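Local coordinates for CELL WALL surface anchor family protein (Streptococcus pneumoniae, PDB 2WW8) that serves as the adhesin of the pneumococcal pilus, probably recognising host cells through an integrin-like domain carried on a stalk of immunoglobulin-like and Cna_B-type domains, at residues T597-M602 with R697-P702. Numbering follows the deposited sequence.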
loop_
_atom_site.group_PDB
_atom_site.type_symbol
_atom_site.label_atom_id
_atom_site.label_comp_id
_atom_site.label_asym_id
_atom_site.label_seq_id
_atom_site.Cartn_x
_atom_site.Cartn_y
_atom_site.Cartn_z
ATOM N N THR A 597 -8.904 17.855 7.598
ATOM C CA THR A 597 -9.965 17.690 6.601
ATOM C C THR A 597 -9.456 17.126 5.271
ATOM O O THR A 597 -8.490 17.611 4.672
ATOM C CB THR A 597 -10.592 19.101 6.363
ATOM O OG1 THR A 597 -11.129 19.538 7.623
ATOM C CG2 THR A 597 -11.724 19.102 5.323
ATOM N N ILE A 598 -10.129 16.127 4.744
ATOM C CA ILE A 598 -9.854 15.762 3.357
ATOM C C ILE A 598 -10.912 16.395 2.471
ATOM O O ILE A 598 -12.098 16.264 2.784
ATOM C CB ILE A 598 -9.893 14.263 3.137
ATOM C CG1 ILE A 598 -8.838 13.566 3.982
ATOM C CG2 ILE A 598 -9.733 13.943 1.609
ATOM C CD1 ILE A 598 -9.000 12.064 4.060
ATOM N N THR A 599 -10.495 17.043 1.383
ATOM C CA THR A 599 -11.427 17.609 0.414
ATOM C C THR A 599 -11.200 16.887 -0.903
ATOM O O THR A 599 -10.077 16.865 -1.476
ATOM C CB THR A 599 -11.210 19.115 0.215
ATOM O OG1 THR A 599 -11.306 19.765 1.502
ATOM C CG2 THR A 599 -12.275 19.727 -0.749
ATOM N N ASP A 600 -12.284 16.293 -1.391
ATOM C CA ASP A 600 -12.213 15.327 -2.504
ATOM C C ASP A 600 -13.358 15.539 -3.510
ATOM O O ASP A 600 -14.386 14.832 -3.454
ATOM C CB ASP A 600 -12.208 13.893 -1.966
ATOM C CG ASP A 600 -12.049 12.834 -3.053
ATOM O OD1 ASP A 600 -11.737 13.132 -4.231
ATOM O OD2 ASP A 600 -12.254 11.650 -2.725
ATOM N N PRO A 601 -13.161 16.496 -4.453
ATOM C CA PRO A 601 -14.146 16.755 -5.511
ATOM C C PRO A 601 -14.103 15.625 -6.549
ATOM O O PRO A 601 -12.999 15.120 -6.873
ATOM C CB PRO A 601 -13.703 18.097 -6.118
ATOM C CG PRO A 601 -12.456 18.522 -5.459
ATOM C CD PRO A 601 -11.982 17.377 -4.559
ATOM N N MET A 602 -15.275 15.154 -6.994
ATOM C CA MET A 602 -15.249 14.240 -8.136
ATOM C C MET A 602 -14.652 14.946 -9.379
ATOM O O MET A 602 -14.898 16.153 -9.586
ATOM C CB MET A 602 -16.676 13.779 -8.416
ATOM C CG MET A 602 -17.298 12.958 -7.314
ATOM S SD MET A 602 -16.437 11.454 -6.769
ATOM C CE MET A 602 -15.536 12.048 -5.351
ATOM N N ARG A 697 -8.870 18.572 -7.688
ATOM C CA ARG A 697 -7.765 18.719 -6.702
ATOM C C ARG A 697 -8.177 18.153 -5.342
ATOM O O ARG A 697 -9.089 18.702 -4.676
ATOM C CB ARG A 697 -7.312 20.186 -6.609
ATOM C CG ARG A 697 -6.122 20.281 -5.624
ATOM C CD ARG A 697 -5.789 21.679 -5.120
ATOM N NE ARG A 697 -4.440 21.620 -4.542
ATOM C CZ ARG A 697 -3.814 22.676 -4.018
ATOM N NH1 ARG A 697 -4.446 23.843 -3.963
ATOM N NH2 ARG A 697 -2.570 22.565 -3.535
ATOM N N THR A 698 -7.506 17.063 -4.947
ATOM C CA THR A 698 -7.724 16.353 -3.696
ATOM C C THR A 698 -6.731 16.714 -2.597
ATOM O O THR A 698 -5.547 16.592 -2.819
ATOM C CB THR A 698 -7.747 14.824 -3.947
ATOM O OG1 THR A 698 -8.668 14.552 -5.006
ATOM C CG2 THR A 698 -8.323 14.085 -2.722
ATOM N N THR A 699 -7.180 17.161 -1.430
ATOM C CA THR A 699 -6.274 17.831 -0.476
ATOM C C THR A 699 -6.514 17.317 0.928
ATOM O O THR A 699 -7.630 16.892 1.302
ATOM C CB THR A 699 -6.390 19.396 -0.506
ATOM O OG1 THR A 699 -7.712 19.822 -0.102
ATOM C CG2 THR A 699 -6.181 19.912 -1.945
ATOM N N LEU A 700 -5.437 17.369 1.701
ATOM C CA LEU A 700 -5.522 17.235 3.144
ATOM C C LEU A 700 -5.123 18.578 3.747
ATOM O O LEU A 700 -4.039 19.126 3.408
ATOM C CB LEU A 700 -4.517 16.161 3.594
ATOM C CG LEU A 700 -4.274 16.117 5.121
ATOM C CD1 LEU A 700 -5.548 15.715 5.858
ATOM C CD2 LEU A 700 -3.101 15.158 5.444
ATOM N N HIS A 701 -5.974 19.141 4.607
ATOM C CA HIS A 701 -5.526 20.253 5.463
ATOM C C HIS A 701 -5.228 19.525 6.780
ATOM O O HIS A 701 -6.171 19.115 7.438
ATOM C CB HIS A 701 -6.614 21.308 5.726
ATOM C CG HIS A 701 -6.886 22.189 4.545
ATOM N ND1 HIS A 701 -7.594 21.759 3.444
ATOM C CD2 HIS A 701 -6.552 23.479 4.294
ATOM C CE1 HIS A 701 -7.675 22.738 2.555
ATOM N NE2 HIS A 701 -7.070 23.802 3.058
ATOM N N PRO A 702 -3.936 19.373 7.164
ATOM C CA PRO A 702 -3.672 18.637 8.404
ATOM C C PRO A 702 -4.272 19.287 9.644
ATOM O O PRO A 702 -4.510 18.579 10.612
ATOM C CB PRO A 702 -2.114 18.682 8.536
ATOM C CG PRO A 702 -1.658 18.793 7.121
ATOM C CD PRO A 702 -2.687 19.726 6.470
HETATM O O HOH W 1 -8.722 19.566 2.631
#
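Two antiparallel strands of the Ig-like domain meet here: 593-601 pairs with 699-701 inside a five-stranded sheet, next to 660-668 on its other edge. Thr597 and His701 form one hydrogen-bonded pair, Thr599 and Thr699 the next, each joined by two N-H...O bonds; His701 N reaches Thr597 O at 2.9 Å, with 162° at the hydrogen. Between them Ile598 and Leu700 make a non-hydrogen-bonded pair, where the Ile598 CA hydrogen is directed at Thr699 O, 3.2 Å from CA to O.

On the face carrying Thr597, Thr599, Thr699 and His701, a single water ties both strands together. It donates to Thr597 O, which thus takes two bonds, and hydrogen-bonds both Thr599 OG1 and Thr699 OG1 and His701 ND1, the last at 2.6 Å and in the plane of the imidazole. The two threonines lie side by side. Thr599 keeps OG1 beside its backbone N (chi1 -56°), whereas Thr699 puts OG1 in the crowded position between N and the carbonyl carbon (chi1 63°), so both oxygens reach the same water.

On the face carrying Ile598 and Leu700, the side chains are apolar: Leu700 CD1 approaches Ile598 CG1 loosely and lies 3.7 Å from Thr597 O, while Val210 touches both, so that this face packs against strand 203-218. Farther along, Asp600 and Thr698 run alongside each other, each turned to outside partners: Asp600 OD2 bonds Tyr678 OH, and Thr698 OG1 bonds Gly696 O and Lys191 NZ. That lysine could also favour a charged Asp600 carboxylate. Pro601, whose backbone bonds Gly696, has no N-H to give Arg697 O and sets its ring against it instead, CD 3.2 Å from that O.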